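Local coordinates for anti-sigma-factor antagonist (STAS) domain protein (Moorella thermoacetica, PDB 3ZXN) that probably serves as the RsbS component of the bacterial stressosome, a STAS-domain anti-sigma-factor antagonist belonging to a modular system adapted to control secondary messenger signalling, at residues V16-T21 and I28-E33; E33-I38 and I65-L70. The protein carries 1 engineered substitution. All coordinates share one frame; numbering follows the deposited sequence. Where two conformers were deposited one is given.

In the fold
Contact 1 (16-21 with 28-33) and contact 2 (33-38 with 65-70) are neighbouring contacts within one STAS domain, and their centres lie about 11 Å apart. Helix 25-38 serves both: Phe-30 in its middle packs against the end of strand 13-17 and the residue just after it, its last part packs on helix 58-74, and Glu-33 belongs to both segments. Apolar packing links the two, with Val-16 CG2 3.9 Å from Leu-34 CD1 and Phe-30 CE2 4.2 Å from Ile-67 CD1. A salt bridge between Lys-31 NZ and Glu-66 OE1, 2.9 Å long in the given one of two deposited Glu-66 conformers, also ties the helices together.

Contact 1: residues V16-T21 and I28-E33; sequences VAIEET and IQFKEE
This is a buried, apolar strand-to-helix contact at the opening of a beta-alpha-beta crossover: Val-16 and Ile-18, at and just beyond the end of strand 13-17, meet Phe-30 of helix 25-38, and the chain then returns to the sheet as the parallel neighbouring strand 45-49. The unit is part of the alpha/beta fold of the STAS domain. On the helix side the contact rests on Phe-30 alone, which supplies 63 of the 115 Å² hidden between the segments, and the rest is divided almost evenly between Val-16 and Ile-18. All three side chains are themselves buried.

The backbones stay well apart, the closest alpha carbons being Ile-18 CA and Phe-30 CA at 9.2 Å, so the gap is bridged by side chains, the phenyl ring meeting Val-16 and Ile-18 between the backbones. The ring gets there with CG roughly anti to the backbone N, although chi1 of 154° is turned well off the exact value. Val-16 approaches from the opposite direction, with its CB pointing at the helix, whereas the side chain of Ile-18 crosses that of Phe-30 at about a right angle. Both aliphatic groups reach the ring obliquely, each toward a different one of its CE atoms. On the Ile-18 side the extended chain, chi2 171°, carries CD1 to 3.8 Å from Phe-30 CE2.

Backbone hydrogen bonds of Val-16 with Val-47 and Asp-49, and of Ile-18 with Asp-49, hold these two residues beside strand 45-49, from where both side chains reach Phe-30. Beyond them, Val-5 also touches the Phe-30 ring, and Leu-34, one turn further along the helix, packs on Val-16. The shortest approach is that of Val-16 CG1, which lies 3.5 Å from Phe-30 CE1 and 3.6 Å from Phe-30 CZ.

Contact 2: residues E33-I38 and I65-L70; sequences ELLHNI and IEISRL
Leu-34 and Leu-35 of helix 25-38 meet Ile-67 and Leu-70 of helix 58-74, joining two successive crossover helices that lie side by side on one face of the STAS-domain sheet. The short segments run nearly parallel, with an angle of 10° between their directions, and their axes approach no closer than 11.3 Å. At that separation the contact is made chiefly by the ends of branched aliphatic side chains; it buries 215 Å² in all, and Leu-35 with Ile-67 marks the closest pair of alpha carbons.

The inner group of apolar contacts faces the sheet. Leu-34 has CG anti to its backbone N, chi1 180°, and crosses Ile-67 at about a right angle, bringing its CD2 to 3.7 Å from Ile-67 CD1. Both residues also rest on Leu-46 and Ile-48 of strand 45-49, so this pair fills the angle between the two helices and the strand beneath them.

A second apolar group, made of partly exposed residues, lies farther out. Leu-35 and Leu-70 again cross nearly perpendicularly, while Leu-35 links the two groups more loosely, its CD2 being 4.4 Å from Ile-67 CG1. A single methyl of Leu-70 meets the fork of Leu-35: Leu-70 CD1 is 3.6 Å from both Leu-35 CD1 and Leu-35 CD2.

Contact 1: residues V16-T21 and I28-E33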
loop_
_atom_site.group_PDB
_atom_site.type_symbol
_atom_site.label_atom_id
_atom_site.label_comp_id
_atom_site.label_asym_id
_atom_site.label_seq_id
_atom_site.Cartn_x
_atom_site.Cartn_y
_atom_site.Cartn_z
ATOM N N VAL A 16 -2.547 6.358 1.454
ATOM C CA VAL A 16 -2.791 6.394 0.021
ATOM C C VAL A 16 -3.996 5.524 -0.323
ATOM O O VAL A 16 -4.117 4.407 0.172
ATOM C CB VAL A 16 -1.570 5.822 -0.775
ATOM C CG1 VAL A 16 -1.903 5.695 -2.259
ATOM C CG2 VAL A 16 -0.336 6.686 -0.566
ATOM N N ALA A 17 -4.882 6.027 -1.175
ATOM C CA ALA A 17 -5.932 5.181 -1.731
ATOM C C ALA A 17 -5.808 5.157 -3.242
ATOM O O ALA A 17 -5.829 6.197 -3.894
ATOM C CB ALA A 17 -7.327 5.660 -1.308
ATOM N N ILE A 18 -5.678 3.960 -3.790
ATOM C CA ILE A 18 -5.515 3.802 -5.231
ATOM C C ILE A 18 -6.873 3.624 -5.897
ATOM O O ILE A 18 -7.615 2.698 -5.572
ATOM C CB ILE A 18 -4.607 2.613 -5.555
ATOM C CG1 ILE A 18 -3.192 2.866 -5.027
ATOM C CG2 ILE A 18 -4.554 2.373 -7.063
ATOM C CD1 ILE A 18 -2.283 1.657 -5.118
ATOM N N GLU A 19 -7.202 4.525 -6.820
ATOM C CA GLU A 19 -8.479 4.472 -7.525
ATOM C C GLU A 19 -8.295 3.914 -8.944
ATOM O O GLU A 19 -7.168 3.701 -9.392
ATOM C CB GLU A 19 -9.127 5.861 -7.552
ATOM C CG GLU A 19 -9.309 6.509 -6.164
ATOM C CD GLU A 19 -10.526 5.978 -5.390
ATOM O OE1 GLU A 19 -11.544 5.643 -6.040
ATOM O OE2 GLU A 19 -10.464 5.899 -4.134
ATOM N N GLU A 20 -9.397 3.656 -9.643
ATOM C CA GLU A 20 -9.321 3.169 -11.022
ATOM C C GLU A 20 -8.611 4.196 -11.904
ATOM O O GLU A 20 -8.909 5.389 -11.836
ATOM C CB GLU A 20 -10.724 2.887 -11.567
ATOM C CG GLU A 20 -11.477 1.760 -10.864
ATOM C CD GLU A 20 -10.951 0.382 -11.232
ATOM O OE1 GLU A 20 -9.806 0.303 -11.735
ATOM O OE2 GLU A 20 -11.682 -0.619 -11.024
ATOM N N THR A 21 -7.660 3.746 -12.719
ATOM C CA THR A 21 -6.933 4.665 -13.602
ATOM C C THR A 21 -7.135 4.346 -15.083
ATOM O O THR A 21 -6.903 3.218 -15.534
ATOM C CB THR A 21 -5.421 4.734 -13.285
ATOM O OG1 THR A 21 -4.841 3.422 -13.346
ATOM C CG2 THR A 21 -5.198 5.335 -11.906
ATOM N N ILE A 28 2.905 3.885 -12.538
ATOM C CA ILE A 28 4.352 4.060 -12.500
ATOM C C ILE A 28 4.679 5.412 -11.883
ATOM O O ILE A 28 5.553 5.525 -11.026
ATOM C CB ILE A 28 4.954 3.994 -13.919
ATOM C CG1 ILE A 28 4.785 2.590 -14.507
ATOM C CG2 ILE A 28 6.413 4.395 -13.894
ATOM C CD1 ILE A 28 5.045 2.514 -16.005
ATOM N N GLN A 29 3.959 6.435 -12.323
ATOM C CA GLN A 29 4.118 7.782 -11.796
ATOM C C GLN A 29 3.828 7.819 -10.300
ATOM O O GLN A 29 4.521 8.497 -9.539
ATOM C CB GLN A 29 3.182 8.739 -12.532
ATOM C CG GLN A 29 3.077 10.123 -11.922
ATOM C CD GLN A 29 2.098 11.005 -12.680
ATOM O OE1 GLN A 29 1.979 10.905 -13.904
ATOM N NE2 GLN A 29 1.383 11.863 -11.955
ATOM N N PHE A 30 2.799 7.085 -9.884
ATOM C CA PHE A 30 2.434 7.035 -8.480
ATOM C C PHE A 30 3.508 6.347 -7.640
ATOM O O PHE A 30 3.920 6.874 -6.614
ATOM C CB PHE A 30 1.086 6.337 -8.279
ATOM C CG PHE A 30 0.947 5.707 -6.933
ATOM C CD1 PHE A 30 0.863 6.492 -5.792
ATOM C CD2 PHE A 30 0.934 4.329 -6.795
ATOM C CE1 PHE A 30 0.751 5.913 -4.548
ATOM C CE2 PHE A 30 0.816 3.744 -5.541
ATOM C CZ PHE A 30 0.725 4.543 -4.420
ATOM N N LYS A 31 3.954 5.173 -8.083
ATOM C CA LYS A 31 4.989 4.420 -7.376
ATOM C C LYS A 31 6.240 5.273 -7.180
ATOM O O LYS A 31 6.819 5.309 -6.093
ATOM C CB LYS A 31 5.339 3.143 -8.137
ATOM C CG LYS A 31 6.263 2.206 -7.376
ATOM C CD LYS A 31 6.878 1.205 -8.312
ATOM C CE LYS A 31 7.721 1.904 -9.376
ATOM N NZ LYS A 31 8.459 0.911 -10.199
ATOM N N GLU A 32 6.637 5.980 -8.231
ATOM C CA GLU A 32 7.815 6.835 -8.174
ATOM C C GLU A 32 7.672 7.956 -7.155
ATOM O O GLU A 32 8.584 8.203 -6.366
ATOM C CB GLU A 32 8.134 7.408 -9.560
ATOM C CG GLU A 32 8.675 6.362 -10.526
ATOM C CD GLU A 32 8.879 6.900 -11.933
ATOM O OE1 GLU A 32 8.360 7.998 -12.241
ATOM O OE2 GLU A 32 9.556 6.217 -12.734
ATOM N N GLU A 33 6.531 8.638 -7.167
ATOM C CA GLU A 33 6.301 9.715 -6.210
ATOM C C GLU A 33 6.222 9.185 -4.777
ATOM O O GLU A 33 6.743 9.810 -3.840
ATOM C CB GLU A 33 5.035 10.508 -6.565
ATOM C CG GLU A 33 4.730 11.635 -5.576
ATOM C CD GLU A 33 3.457 12.417 -5.900
ATOM O OE1 GLU A 33 2.713 12.017 -6.827
ATOM O OE2 GLU A 33 3.201 13.434 -5.214
#

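Contact 2: residues E33-I38 and I65-L70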
loop_
_atom_site.group_PDB
_atom_site.type_symbol
_atom_site.label_atom_id
_atom_site.label_comp_id
_atom_site.label_asym_id
_atom_site.label_seq_id
_atom_site.Cartn_x
_atom_site.Cartn_y
_atom_site.Cartn_z
ATOM N N GLU A 33 6.531 8.638 -7.167
ATOM C CA GLU A 33 6.301 9.715 -6.210
ATOM C C GLU A 33 6.222 9.185 -4.777
ATOM O O GLU A 33 6.743 9.810 -3.840
ATOM C CB GLU A 33 5.035 10.508 -6.565
ATOM C CG GLU A 33 4.730 11.635 -5.576
ATOM C CD GLU A 33 3.457 12.417 -5.900
ATOM O OE1 GLU A 33 2.713 12.017 -6.827
ATOM O OE2 GLU A 33 3.201 13.434 -5.214
ATOM N N LEU A 34 5.558 8.045 -4.596
ATOM C CA LEU A 34 5.428 7.468 -3.259
ATOM C C LEU A 34 6.815 7.144 -2.714
ATOM O O LEU A 34 7.167 7.520 -1.596
ATOM C CB LEU A 34 4.562 6.204 -3.278
ATOM C CG LEU A 34 4.382 5.537 -1.901
ATOM C CD1 LEU A 34 3.573 6.426 -0.943
ATOM C CD2 LEU A 34 3.734 4.164 -2.024
ATOM N N LEU A 35 7.611 6.454 -3.524
ATOM C CA LEU A 35 8.938 6.053 -3.088
ATOM C C LEU A 35 9.784 7.272 -2.783
ATOM O O LEU A 35 10.534 7.269 -1.820
ATOM C CB LEU A 35 9.628 5.138 -4.118
ATOM C CG LEU A 35 8.928 3.795 -4.366
ATOM C CD1 LEU A 35 9.594 2.993 -5.499
ATOM C CD2 LEU A 35 8.873 2.975 -3.083
ATOM N N HIS A 36 9.655 8.321 -3.590
ATOM C CA HIS A 36 10.387 9.544 -3.305
ATOM C C HIS A 36 9.965 10.094 -1.941
ATOM O O HIS A 36 10.805 10.449 -1.112
ATOM C CB HIS A 36 10.169 10.591 -4.406
ATOM C CG HIS A 36 10.737 11.934 -4.075
ATOM N ND1 HIS A 36 12.076 12.231 -4.203
ATOM C CD2 HIS A 36 10.147 13.053 -3.590
ATOM C CE1 HIS A 36 12.287 13.480 -3.825
ATOM N NE2 HIS A 36 11.132 13.999 -3.444
ATOM N N ASN A 37 8.657 10.151 -1.704
ATOM C CA ASN A 37 8.158 10.680 -0.433
ATOM C C ASN A 37 8.628 9.887 0.783
ATOM O O ASN A 37 9.115 10.472 1.750
ATOM C CB ASN A 37 6.622 10.792 -0.439
ATOM C CG ASN A 37 6.114 11.777 -1.484
ATOM O OD1 ASN A 37 5.263 11.442 -2.307
ATOM N ND2 ASN A 37 6.648 12.988 -1.465
ATOM N N ILE A 38 8.488 8.563 0.741
ATOM C CA ILE A 38 8.772 7.770 1.938
ATOM C C ILE A 38 10.269 7.626 2.238
ATOM O O ILE A 38 10.647 7.184 3.328
ATOM C CB ILE A 38 8.065 6.393 1.938
ATOM C CG1 ILE A 38 8.687 5.447 0.914
ATOM C CG2 ILE A 38 6.558 6.560 1.692
ATOM C CD1 ILE A 38 8.034 4.085 0.905
ATOM N N ILE A 65 4.305 -5.333 -5.022
ATOM C CA ILE A 65 5.435 -6.136 -4.558
ATOM C C ILE A 65 6.680 -5.265 -4.331
ATOM O O ILE A 65 7.403 -5.458 -3.350
ATOM C CB ILE A 65 5.759 -7.332 -5.509
ATOM C CG1 ILE A 65 4.581 -8.306 -5.586
ATOM C CG2 ILE A 65 7.006 -8.069 -5.040
ATOM C CD1 ILE A 65 4.706 -9.364 -6.695
ATOM N N GLU A 66 6.935 -4.308 -5.222
ATOM C CA GLU A 66 8.112 -3.457 -5.076
ATOM C C GLU A 66 7.983 -2.525 -3.868
ATOM O O GLU A 66 8.908 -2.398 -3.071
ATOM C CB GLU A 66 8.374 -2.675 -6.361
ATOM C CG GLU A 66 8.799 -3.573 -7.524
ATOM C CD GLU A 66 8.925 -2.824 -8.834
ATOM O OE1 GLU A 66 9.120 -1.591 -8.807
ATOM O OE2 GLU A 66 8.817 -3.471 -9.893
ATOM N N ILE A 67 6.832 -1.887 -3.728
ATOM C CA ILE A 67 6.614 -1.024 -2.563
ATOM C C ILE A 67 6.794 -1.816 -1.267
ATOM O O ILE A 67 7.453 -1.366 -0.330
ATOM C CB ILE A 67 5.226 -0.370 -2.617
ATOM C CG1 ILE A 67 5.171 0.637 -3.771
ATOM C CG2 ILE A 67 4.885 0.296 -1.265
ATOM C CD1 ILE A 67 3.751 1.095 -4.154
ATOM N N SER A 68 6.204 -3.006 -1.220
ATOM C CA SER A 68 6.334 -3.885 -0.063
ATOM C C SER A 68 7.801 -4.223 0.263
ATOM O O SER A 68 8.235 -4.129 1.418
ATOM C CB SER A 68 5.536 -5.170 -0.303
ATOM O OG SER A 68 5.682 -6.074 0.776
ATOM N N ARG A 69 8.566 -4.613 -0.750
ATOM C CA ARG A 69 9.976 -4.939 -0.526
ATOM C C ARG A 69 10.777 -3.751 -0.019
ATOM O O ARG A 69 11.616 -3.890 0.867
ATOM C CB ARG A 69 10.635 -5.474 -1.810
ATOM C CG ARG A 69 10.448 -6.956 -2.056
ATOM C CD ARG A 69 10.972 -7.799 -0.896
ATOM N NE ARG A 69 12.427 -7.968 -0.900
ATOM C CZ ARG A 69 13.231 -7.593 0.093
ATOM N NH1 ARG A 69 12.731 -7.008 1.181
ATOM N NH2 ARG A 69 14.539 -7.803 -0.001
ATOM N N LEU A 70 10.559 -2.593 -0.630
ATOM C CA LEU A 70 11.277 -1.390 -0.228
ATOM C C LEU A 70 10.887 -0.963 1.188
ATOM O O LEU A 70 11.742 -0.607 2.005
ATOM C CB LEU A 70 11.063 -0.262 -1.243
ATOM C CG LEU A 70 11.886 -0.465 -2.536
ATOM C CD1 LEU A 70 11.375 0.401 -3.664
ATOM C CD2 LEU A 70 13.353 -0.180 -2.266
#